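ZmpA Glycopeptidase (Clostridium perfringens, PDB 6XSX) acts as a metalloprotease on glycosylated proteins, probably cutting the peptide chain near attached glycans, and is represented here by its M60 peptidase catalytic module. Local coordinates at residues D66-P72 / E130-K134; V181-T186 / T209-D214; L187-T191 / I241-K245; T275-H281 / N300-F306. One frame throughout, in Å; residues are numbered along the deposited sequence.

Contact 1: D66-P72 / E130-K134; sequences DVEDGKP and EQGRK. With MES (2-(N-morpholino)-ethanesulfonic acid), chain C.
Arg133 reaches over Glu68 to grip Asp66. Its CG lies between its own backbone N and carbonyl carbon (chi1 77°), and the straight chain from CG to NE then carries the guanidinium to the end of strand 60-66. There NH2 of Arg133 donates within its own plane to Asp66 OD1 at 2.8 Å, on the syn lone pair, making a salt bridge although the two flat groups are turned 68° apart. Glu68 meets the same arginine in two ways. Its CG lies 3.3 Å from Arg133 NH1, while the chain, extended beyond CG, brings OE2 to Arg133 N at 2.8 Å, from above the carboxylate plane. Glu68 N lies over one face of the guanidinium, toward the rim; the edge faces the sulfonate of a MES molecule, probably from the crystallisation liquor, which NH1 of Arg133 holds through O3S at 2.8 Å. Asp69 N binds another sulfonate oxygen.

The loop 66-72, which joins the four-stranded antiparallel sheet to the ten-stranded mixed sheet, makes a type II beta turn from Glu68 to Lys71. It faces the end of helix 128-131, where Gly132 leaves helical geometry with positive phi. Water 2 bridges Glu68 N to the carbonyls of Gln131 and Arg133. Lys71 lays its CG 3.2 Å from Gln131 O, and Pro72 CD rests against Glu130 O. Gln131 NE2 donates to Pro72 O at 3.1 Å, from above the carbonyl plane; NE2 also bonds Asn124, and OE1 bonds Ser29.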
# COMPACT_ATOMS: atom_id res chain seq x y z
N ASP A 66 35.60 -12.69 6.21
CA ASP A 66 36.76 -11.82 6.16
C ASP A 66 36.31 -10.36 6.30
O ASP A 66 35.59 -9.86 5.44
CB ASP A 66 37.59 -12.10 4.90
CG ASP A 66 38.74 -11.14 4.65
OD1 ASP A 66 39.05 -10.32 5.53
OD2 ASP A 66 39.31 -11.22 3.55
N VAL A 67 36.70 -9.72 7.41
CA VAL A 67 36.59 -8.28 7.61
C VAL A 67 37.95 -7.79 8.11
O VAL A 67 38.76 -8.60 8.55
CB VAL A 67 35.49 -7.90 8.62
CG1 VAL A 67 34.09 -8.28 8.14
CG2 VAL A 67 35.76 -8.46 10.01
N GLU A 68 38.16 -6.46 8.08
CA GLU A 68 39.33 -5.88 8.73
C GLU A 68 39.27 -6.21 10.21
O GLU A 68 38.20 -6.15 10.82
CB GLU A 68 39.31 -4.36 8.64
CG GLU A 68 39.66 -3.82 7.27
CD GLU A 68 39.59 -2.31 7.22
OE1 GLU A 68 39.94 -1.66 8.23
OE2 GLU A 68 39.17 -1.78 6.17
N ASP A 69 40.43 -6.51 10.79
CA ASP A 69 40.53 -6.86 12.20
C ASP A 69 39.82 -5.80 13.04
O ASP A 69 40.02 -4.62 12.81
CB ASP A 69 41.99 -6.97 12.65
CG ASP A 69 42.63 -8.25 12.15
OD1 ASP A 69 41.90 -9.25 12.01
OD2 ASP A 69 43.86 -8.23 11.89
N GLY A 70 38.99 -6.25 13.98
CA GLY A 70 38.37 -5.37 14.95
C GLY A 70 37.10 -4.68 14.44
O GLY A 70 36.44 -3.98 15.20
N LYS A 71 36.77 -4.87 13.15
CA LYS A 71 35.63 -4.20 12.53
C LYS A 71 34.37 -5.06 12.65
O LYS A 71 34.45 -6.28 12.73
CB LYS A 71 35.90 -3.95 11.04
CG LYS A 71 36.95 -2.90 10.73
CD LYS A 71 36.74 -1.59 11.45
CE LYS A 71 37.88 -0.62 11.18
NZ LYS A 71 37.63 0.68 11.85
N PRO A 72 33.16 -4.46 12.63
CA PRO A 72 31.93 -5.24 12.75
C PRO A 72 31.70 -6.20 11.58
O PRO A 72 32.11 -5.95 10.45
CB PRO A 72 30.83 -4.18 12.91
CG PRO A 72 31.43 -2.93 12.28
CD PRO A 72 32.91 -3.00 12.58
N GLU A 130 32.02 2.79 9.23
CA GLU A 130 31.99 1.91 10.40
C GLU A 130 32.80 0.63 10.17
O GLU A 130 33.46 0.14 11.08
CB GLU A 130 30.56 1.52 10.75
CG GLU A 130 29.78 2.61 11.45
CD GLU A 130 28.30 2.33 11.64
OE1 GLU A 130 27.75 1.46 10.92
OE2 GLU A 130 27.70 2.97 12.50
N GLN A 131 32.72 0.08 8.96
CA GLN A 131 33.11 -1.31 8.74
C GLN A 131 34.46 -1.40 8.04
O GLN A 131 35.14 -2.42 8.14
CB GLN A 131 32.00 -2.04 7.99
CG GLN A 131 32.24 -3.53 7.78
CD GLN A 131 30.99 -4.17 7.24
OE1 GLN A 131 30.58 -3.91 6.11
NE2 GLN A 131 30.37 -5.00 8.05
N GLY A 132 34.86 -0.34 7.32
CA GLY A 132 36.07 -0.40 6.52
C GLY A 132 35.81 -1.16 5.22
O GLY A 132 34.79 -0.94 4.57
N ARG A 133 36.72 -2.08 4.86
CA ARG A 133 36.60 -2.75 3.58
C ARG A 133 35.39 -3.69 3.61
O ARG A 133 34.98 -4.16 4.67
CB ARG A 133 37.92 -3.41 3.15
CG ARG A 133 38.24 -4.70 3.88
CD ARG A 133 39.32 -5.53 3.21
NE ARG A 133 39.57 -6.73 3.98
CZ ARG A 133 40.49 -6.85 4.94
NH1 ARG A 133 41.27 -5.82 5.23
NH2 ARG A 133 40.63 -7.99 5.59
N LYS A 134 34.79 -3.91 2.43
CA LYS A 134 33.60 -4.73 2.33
C LYS A 134 33.92 -6.14 2.82
O LYS A 134 34.93 -6.73 2.42
CB LYS A 134 33.13 -4.82 0.88
CG LYS A 134 32.66 -3.51 0.28
CD LYS A 134 32.26 -3.63 -1.17
CE LYS A 134 32.37 -2.29 -1.86
NZ LYS A 134 31.29 -2.12 -2.86
O1 MES C . 49.63 -8.05 9.78
C2 MES C . 49.64 -6.74 9.21
C3 MES C . 48.24 -6.17 9.11
N4 MES C . 47.36 -7.10 8.32
C5 MES C . 47.41 -8.47 8.92
C6 MES C . 48.84 -8.94 9.00
C7 MES C . 45.97 -6.54 8.18
C8 MES C . 44.84 -7.48 8.57
S MES C . 43.24 -6.73 8.33
O1S MES C . 43.04 -5.87 9.46
O2S MES C . 42.28 -7.79 8.27
O3S MES C . 43.34 -6.01 7.09
O HOH W 1 37.09 -8.09 3.36
O HOH W 2 35.91 -4.77 7.04

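Contact 2: V181-T186 / T209-D214; sequences VFSDKT and TANKSD
The carboxylate of Asp214 is engaged by Ser183, Asp184 and Lys185 together. Ser183 OG donates to OD1 of Asp214 at 2.7 Å from above one face, 48° out of the plane. Lys185 N reaches the same oxygen at 3.0 Å on the syn side, tilted toward the opposite face. At the edge, Asp184 N meets Asp214 OD2 at 2.9 Å on its syn lone pair, so both oxygens are used and the flat group is held against rotation.

This is a beta hairpin turn bound by a helix side chain: strands 179-182 and 186-190 are antiparallel neighbours, Ser183 N bonds Thr186 O, and helix 206-224 presents its acid to the amides of the two residues between. Asp214 CG is anti to the carbonyl carbon (chi1 -78°), which leans the acid from the helix flank to the turn. The carboxylate of Asp184 comes close, its OD2 3.6 Å from Asp214 OD2, a repulsion probably eased by Lys150, which forms a salt bridge with Asp214. Lys185 leads its amine away to Asp235 and Phe236.

One helical turn back, Ala210 CB packs against Val181 CG1 at 3.7 Å, and Thr209 CG2 lies against Val181 CG2. Thr209 O accepts both N and OG of Ser213 from opposite faces, which fixes the serine hydroxyl on its own helix. That leaves Ser213 CB to abut the hairpin, 3.2 Å from Thr186 OG1. Water 3 fills in beside them, donating to Val181 O and lying 3.0 Å from Thr186 OG1.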
# COMPACT_ATOMS: atom_id res chain seq x y z
N VAL A 181 12.22 -14.48 -5.60
CA VAL A 181 12.55 -13.46 -6.59
C VAL A 181 13.08 -12.22 -5.88
O VAL A 181 12.36 -11.60 -5.09
CB VAL A 181 11.33 -13.06 -7.45
CG1 VAL A 181 11.73 -12.11 -8.57
CG2 VAL A 181 10.59 -14.28 -8.00
N PHE A 182 14.34 -11.88 -6.18
CA PHE A 182 14.96 -10.64 -5.73
C PHE A 182 14.93 -9.62 -6.87
O PHE A 182 15.48 -9.86 -7.94
CB PHE A 182 16.42 -10.86 -5.34
CG PHE A 182 16.60 -11.89 -4.25
CD1 PHE A 182 16.76 -11.50 -2.93
CD2 PHE A 182 16.60 -13.25 -4.55
CE1 PHE A 182 16.92 -12.45 -1.93
CE2 PHE A 182 16.76 -14.19 -3.54
CZ PHE A 182 16.92 -13.79 -2.24
N SER A 183 14.27 -8.49 -6.60
CA SER A 183 14.28 -7.35 -7.51
C SER A 183 15.31 -6.35 -7.00
O SER A 183 16.10 -6.70 -6.12
CB SER A 183 12.90 -6.76 -7.63
OG SER A 183 12.51 -6.14 -6.41
N ASP A 184 15.31 -5.12 -7.52
CA ASP A 184 16.20 -4.11 -6.97
C ASP A 184 15.81 -3.82 -5.52
O ASP A 184 16.68 -3.67 -4.66
CB ASP A 184 16.27 -2.84 -7.83
CG ASP A 184 16.93 -3.08 -9.18
OD1 ASP A 184 17.75 -4.02 -9.29
OD2 ASP A 184 16.61 -2.33 -10.12
N LYS A 185 14.49 -3.79 -5.26
CA LYS A 185 14.01 -3.22 -4.01
C LYS A 185 13.17 -4.21 -3.22
O LYS A 185 12.71 -3.88 -2.14
CB LYS A 185 13.20 -1.93 -4.26
CG LYS A 185 13.97 -0.77 -4.89
CD LYS A 185 15.14 -0.23 -4.08
CE LYS A 185 14.73 0.44 -2.78
NZ LYS A 185 15.85 1.22 -2.19
N THR A 186 12.93 -5.42 -3.76
CA THR A 186 11.99 -6.31 -3.10
C THR A 186 12.46 -7.76 -3.11
O THR A 186 13.38 -8.15 -3.85
CB THR A 186 10.58 -6.26 -3.70
OG1 THR A 186 10.55 -7.15 -4.82
CG2 THR A 186 10.12 -4.87 -4.11
N THR A 209 8.10 -10.81 -12.55
CA THR A 209 7.78 -10.68 -11.13
C THR A 209 8.65 -9.59 -10.52
O THR A 209 8.16 -8.77 -9.74
CB THR A 209 8.00 -11.99 -10.37
OG1 THR A 209 7.08 -12.94 -10.91
CG2 THR A 209 7.73 -11.84 -8.88
N ALA A 210 9.93 -9.58 -10.89
CA ALA A 210 10.90 -8.68 -10.28
C ALA A 210 10.65 -7.26 -10.76
O ALA A 210 10.68 -6.31 -9.97
CB ALA A 210 12.31 -9.13 -10.63
N ASN A 211 10.42 -7.11 -12.07
CA ASN A 211 10.29 -5.79 -12.66
C ASN A 211 9.04 -5.10 -12.12
O ASN A 211 9.06 -3.90 -11.83
CB ASN A 211 10.34 -5.83 -14.19
CG ASN A 211 11.75 -5.92 -14.73
OD1 ASN A 211 12.71 -5.53 -14.06
ND2 ASN A 211 11.90 -6.43 -15.94
N LYS A 212 7.97 -5.88 -11.96
CA LYS A 212 6.70 -5.34 -11.52
C LYS A 212 6.79 -4.95 -10.04
O LYS A 212 6.22 -3.93 -9.64
CB LYS A 212 5.57 -6.32 -11.83
CG LYS A 212 5.19 -6.38 -13.31
CD LYS A 212 3.92 -7.15 -13.57
CE LYS A 212 3.42 -6.98 -15.00
NZ LYS A 212 2.11 -7.64 -15.19
N SER A 213 7.50 -5.76 -9.25
CA SER A 213 7.70 -5.48 -7.84
C SER A 213 8.36 -4.11 -7.68
O SER A 213 7.97 -3.33 -6.82
CB SER A 213 8.51 -6.56 -7.16
OG SER A 213 7.85 -7.82 -7.23
N ASP A 214 9.38 -3.85 -8.51
CA ASP A 214 10.13 -2.60 -8.46
C ASP A 214 9.22 -1.43 -8.81
O ASP A 214 9.30 -0.38 -8.18
CB ASP A 214 11.41 -2.66 -9.31
CG ASP A 214 12.53 -3.43 -8.64
OD1 ASP A 214 12.47 -3.58 -7.40
OD2 ASP A 214 13.45 -3.88 -9.35
O HOH W 3 10.72 -9.51 -6.62

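Contact 3: L187-T191 / I241-K245; sequences LVNVT and ISMLK. With EDO (1,2-ethanediol), chain H.
Ser242 N donates to Leu187 O at 2.9 Å, the first of three backbone bonds that zip the two strands together. Ser242 then returns its own carbonyl to Asn189 N, also at 2.9 Å and nearly straight. Asn189 O closes the ladder by accepting Leu244 N at 3.1 Å, more bent (142° at the hydrogen). CA-H groups of Ile241, Val188 and Met243 add lesser contacts to the same three carbonyls.

The axes of strands 187-190 and 241-244 run parallel and come within 4.8 Å, and helices 192-202 and 206-224 intervene in the chain, which makes a beta-alpha-beta crossover inside the ten-stranded mixed sheet. On the outer sides, Val188 bonds with Val181 of strand 179-182, and Ile241 with Gly258 and Thr260, just before and in strand 259-262.

Leu187 O has a second donor in water 4, which lies 2.7 Å from Ser242 OG. That hydroxyl also meets O2 of an ethanediol, probably from the crystallisation liquor, itself bonded to Asp274 O. On the face shared by Leu187, Asn189, Ile241 and Met243, Asn189 ND2 is taken by Asp180, while its OD1 sits 3.6 Å from Met243 CB and 2.8 Å from water 5, which also lies beside Leu244 O. Past the strand end, Thr191 is the N-cap of helix 192-202: its OG1 bonds Tyr194 N and Gln267, and CG2 is left to touch Leu244 CD2 at 3.6 Å.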
# COMPACT_ATOMS: atom_id res chain seq x y z
N LEU A 187 11.79 -8.55 -2.26
CA LEU A 187 11.85 -10.00 -2.24
C LEU A 187 10.43 -10.55 -2.28
O LEU A 187 9.54 -10.08 -1.55
CB LEU A 187 12.61 -10.48 -0.98
CG LEU A 187 12.48 -11.97 -0.65
CD1 LEU A 187 12.96 -12.85 -1.80
CD2 LEU A 187 13.24 -12.32 0.63
N VAL A 188 10.21 -11.51 -3.18
CA VAL A 188 8.99 -12.30 -3.19
C VAL A 188 9.37 -13.75 -2.90
O VAL A 188 10.11 -14.37 -3.65
CB VAL A 188 8.25 -12.17 -4.55
CG1 VAL A 188 7.09 -13.15 -4.66
CG2 VAL A 188 7.76 -10.75 -4.80
N ASN A 189 8.83 -14.27 -1.79
CA ASN A 189 9.15 -15.58 -1.25
C ASN A 189 7.90 -16.45 -1.29
O ASN A 189 6.92 -16.13 -0.61
CB ASN A 189 9.68 -15.45 0.18
CG ASN A 189 9.78 -16.76 0.93
OD1 ASN A 189 8.86 -17.13 1.68
ND2 ASN A 189 10.88 -17.46 0.75
N VAL A 190 7.95 -17.54 -2.08
CA VAL A 190 6.86 -18.48 -2.26
C VAL A 190 7.44 -19.90 -2.28
O VAL A 190 8.64 -20.07 -2.09
CB VAL A 190 6.10 -18.23 -3.58
CG1 VAL A 190 5.29 -16.93 -3.57
CG2 VAL A 190 7.02 -18.29 -4.79
N THR A 191 6.59 -20.92 -2.52
CA THR A 191 7.09 -22.28 -2.67
C THR A 191 7.56 -22.50 -4.10
O THR A 191 7.05 -21.88 -5.04
CB THR A 191 6.03 -23.36 -2.36
OG1 THR A 191 4.98 -23.34 -3.32
CG2 THR A 191 5.47 -23.29 -0.95
N ILE A 241 9.73 -7.06 1.63
CA ILE A 241 9.52 -8.51 1.58
C ILE A 241 8.03 -8.82 1.59
O ILE A 241 7.30 -8.39 2.48
CB ILE A 241 10.22 -9.20 2.78
CG1 ILE A 241 11.72 -8.91 2.80
CG2 ILE A 241 9.92 -10.70 2.79
CD1 ILE A 241 12.33 -8.94 4.18
N SER A 242 7.60 -9.59 0.58
CA SER A 242 6.33 -10.31 0.60
C SER A 242 6.62 -11.80 0.69
O SER A 242 7.35 -12.35 -0.13
CB SER A 242 5.49 -10.01 -0.63
OG SER A 242 5.50 -8.62 -0.90
N MET A 243 6.08 -12.47 1.72
CA MET A 243 6.41 -13.87 1.92
C MET A 243 5.16 -14.67 2.27
O MET A 243 4.19 -14.14 2.81
CB MET A 243 7.46 -14.05 3.03
CG MET A 243 6.98 -13.57 4.38
SD MET A 243 7.96 -14.21 5.77
CE MET A 243 9.36 -13.09 5.75
N LEU A 244 5.20 -15.96 1.92
CA LEU A 244 4.18 -16.92 2.28
C LEU A 244 4.17 -17.05 3.80
O LEU A 244 5.22 -17.20 4.42
CB LEU A 244 4.55 -18.25 1.61
CG LEU A 244 3.69 -19.45 1.97
CD1 LEU A 244 2.24 -19.21 1.56
CD2 LEU A 244 4.23 -20.71 1.29
N LYS A 245 2.97 -16.98 4.38
CA LYS A 245 2.80 -17.19 5.80
C LYS A 245 1.58 -18.07 6.03
O LYS A 245 0.68 -18.14 5.19
CB LYS A 245 2.60 -15.86 6.52
CG LYS A 245 3.80 -14.95 6.62
CD LYS A 245 3.56 -13.82 7.61
CE LYS A 245 4.62 -12.75 7.55
NZ LYS A 245 4.40 -11.75 8.62
C1 EDO H . 2.25 -6.21 -4.30
O1 EDO H . 2.04 -7.48 -4.93
C2 EDO H . 3.36 -6.10 -3.30
O2 EDO H . 3.35 -7.06 -2.24
O HOH W 4 7.57 -7.77 -2.37
O HOH W 5 7.62 -18.34 3.85

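Contact 4: T275-H281 / N300-F306; sequences TGWGFMH and NMLPLHF
Asn300 sets its OD1 at the edge of the His281 ring, 3.7 Å from ND1, with amide and imidazole side by side and their planes 26° apart. No hydrogen bond joins them, and this buried ND1 has no partner in the model. The same OD1 lies 3.6 Å from Trp277 CZ2. Leu302 follows, its CD2 resting 3.7 Å from Met280 O as the leucine also leans on helix 206-224.

Pro303 packs against the other helix. Its CG stands 3.8 Å over the centroid of the six-membered ring of Trp277, a CH-pi contact only 12° off the ring normal, and its CB meets Met280 CB. CA atoms of Pro303 and Met280 are 4.8 Å apart, whereas the helix axes come to 8.3 Å. Beside it, water 6 donates to Pro303 O and to Thr275 O, tying the backbones where no direct bond does. Leu304 takes the edge of the indole, with CD2 3.7 Å from Trp277 CZ3, both side chains pointing the same way.

At Phe306 the ring receives Met280 over one face. Bends at chi2 and chi3 fold that methionine so that SD lies 4.4 Å from the ring centroid, a Met-aromatic contact; the very close approach of its methyl is doubtful. Thr275 CB comes obliquely to Phe306 CD1. The two helix segments meet at 137°, and helix 277-286 carries His281, Glu282 and His285 in the HExxH pattern, consistent with the zinc-binding helix of M60 metallopeptidases, although no metal is bound to them here.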
# COMPACT_ATOMS: atom_id res chain seq x y z
N THR A 275 -1.86 -5.71 -7.37
CA THR A 275 -1.93 -4.43 -6.67
C THR A 275 -3.35 -4.13 -6.20
O THR A 275 -3.71 -2.96 -6.03
CB THR A 275 -1.37 -3.26 -7.49
OG1 THR A 275 -2.04 -3.21 -8.75
CG2 THR A 275 0.13 -3.34 -7.71
N GLY A 276 -4.15 -5.18 -6.01
CA GLY A 276 -5.49 -5.04 -5.46
C GLY A 276 -5.44 -4.75 -3.96
O GLY A 276 -4.35 -4.70 -3.36
N TRP A 277 -6.63 -4.57 -3.36
CA TRP A 277 -6.77 -4.05 -2.01
C TRP A 277 -5.96 -4.85 -0.99
O TRP A 277 -5.22 -4.27 -0.19
CB TRP A 277 -8.25 -3.95 -1.60
CG TRP A 277 -8.40 -3.34 -0.24
CD1 TRP A 277 -8.32 -3.99 0.95
CD2 TRP A 277 -8.56 -1.94 0.07
NE1 TRP A 277 -8.44 -3.10 1.99
CE2 TRP A 277 -8.59 -1.84 1.48
CE3 TRP A 277 -8.70 -0.77 -0.69
CZ2 TRP A 277 -8.76 -0.62 2.14
CZ3 TRP A 277 -8.87 0.43 -0.04
CH2 TRP A 277 -8.90 0.50 1.36
N GLY A 278 -6.14 -6.18 -0.98
CA GLY A 278 -5.46 -7.06 -0.04
C GLY A 278 -3.95 -6.79 0.07
O GLY A 278 -3.45 -6.53 1.16
N PHE A 279 -3.24 -6.80 -1.07
CA PHE A 279 -1.79 -6.64 -1.05
C PHE A 279 -1.39 -5.22 -0.65
O PHE A 279 -0.49 -5.05 0.17
CB PHE A 279 -1.16 -7.04 -2.39
CG PHE A 279 -0.92 -8.52 -2.52
CD1 PHE A 279 0.27 -9.09 -2.07
CD2 PHE A 279 -1.89 -9.35 -3.06
CE1 PHE A 279 0.49 -10.45 -2.17
CE2 PHE A 279 -1.67 -10.72 -3.16
CZ PHE A 279 -0.48 -11.27 -2.71
N MET A 280 -2.04 -4.22 -1.25
CA MET A 280 -1.60 -2.85 -1.11
C MET A 280 -1.97 -2.29 0.26
O MET A 280 -1.28 -1.41 0.79
CB MET A 280 -2.12 -1.97 -2.25
CG MET A 280 -1.59 -2.42 -3.60
SD MET A 280 0.23 -2.60 -3.59
CE MET A 280 0.71 -0.89 -3.44
N HIS A 281 -3.03 -2.83 0.87
CA HIS A 281 -3.39 -2.46 2.23
C HIS A 281 -2.24 -2.81 3.18
O HIS A 281 -1.92 -2.02 4.07
CB HIS A 281 -4.72 -3.09 2.63
CG HIS A 281 -5.06 -2.98 4.08
ND1 HIS A 281 -5.77 -1.91 4.60
CD2 HIS A 281 -4.78 -3.79 5.13
CE1 HIS A 281 -5.92 -2.07 5.90
NE2 HIS A 281 -5.33 -3.23 6.25
N ASN A 300 -4.83 3.69 4.21
CA ASN A 300 -5.77 3.27 3.18
C ASN A 300 -5.58 4.09 1.90
O ASN A 300 -6.09 3.72 0.84
CB ASN A 300 -7.20 3.47 3.66
CG ASN A 300 -7.53 2.58 4.85
OD1 ASN A 300 -7.40 1.37 4.76
ND2 ASN A 300 -7.94 3.19 5.95
N MET A 301 -4.90 5.23 2.01
CA MET A 301 -4.72 6.08 0.84
C MET A 301 -3.92 5.32 -0.21
O MET A 301 -4.08 5.57 -1.41
CB MET A 301 -4.00 7.38 1.20
CG MET A 301 -4.88 8.36 1.96
SD MET A 301 -6.29 9.01 0.99
CE MET A 301 -5.43 10.15 -0.08
N LEU A 302 -3.08 4.37 0.25
CA LEU A 302 -2.22 3.64 -0.67
C LEU A 302 -3.04 2.66 -1.52
O LEU A 302 -3.01 2.76 -2.75
CB LEU A 302 -1.03 2.97 0.04
CG LEU A 302 -0.05 2.27 -0.91
CD1 LEU A 302 0.68 3.28 -1.80
CD2 LEU A 302 0.96 1.42 -0.16
N PRO A 303 -3.78 1.68 -0.95
CA PRO A 303 -4.60 0.80 -1.78
C PRO A 303 -5.61 1.56 -2.66
O PRO A 303 -5.82 1.16 -3.81
CB PRO A 303 -5.21 -0.20 -0.78
CG PRO A 303 -5.13 0.51 0.56
CD PRO A 303 -3.85 1.32 0.48
N LEU A 304 -6.18 2.66 -2.16
CA LEU A 304 -7.12 3.45 -2.95
C LEU A 304 -6.44 4.00 -4.21
O LEU A 304 -7.03 3.96 -5.28
CB LEU A 304 -7.73 4.59 -2.12
CG LEU A 304 -8.68 4.18 -0.99
CD1 LEU A 304 -8.98 5.36 -0.08
CD2 LEU A 304 -9.98 3.60 -1.54
N HIS A 305 -5.20 4.48 -4.07
CA HIS A 305 -4.43 5.04 -5.17
C HIS A 305 -4.19 3.99 -6.24
O HIS A 305 -4.38 4.26 -7.44
CB HIS A 305 -3.13 5.69 -4.67
CG HIS A 305 -2.16 6.11 -5.73
ND1 HIS A 305 -2.40 7.18 -6.57
CD2 HIS A 305 -0.93 5.65 -6.04
CE1 HIS A 305 -1.35 7.36 -7.36
NE2 HIS A 305 -0.44 6.41 -7.06
N PHE A 306 -3.80 2.78 -5.79
CA PHE A 306 -3.50 1.67 -6.67
C PHE A 306 -4.76 1.23 -7.41
O PHE A 306 -4.66 0.76 -8.55
CB PHE A 306 -2.70 0.57 -5.96
CG PHE A 306 -1.21 0.73 -6.11
CD1 PHE A 306 -0.56 0.23 -7.23
CD2 PHE A 306 -0.46 1.40 -5.17
CE1 PHE A 306 0.82 0.40 -7.39
CE2 PHE A 306 0.91 1.58 -5.32
CZ PHE A 306 1.55 1.06 -6.44
O HOH W 6 -5.21 -1.64 -4.08

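Along the chain contact 1 closes first, contacts 2 and 3 interleave, and contact 4 follows. Contact 1 is a surface feature, its centre 30 to 42 Å from the other three, set where the four-stranded sheet passes into the ten-stranded one. Contacts 2 and 3 have centres 12 Å apart and touch: strands 179-182 and 186-190 are neighbours in the mixed sheet, and Val181 N probably bonds Val188 O. Helix 206-224 packs on the hairpin in contact 2, leads on to strand 240-244 of contact 3 and touches Thr275, Leu302 and Phe306 of contact 4, so it lies between sheet and helix pair. Contact 4, 18 Å from both by centres, carries the presumed metal-binding pattern.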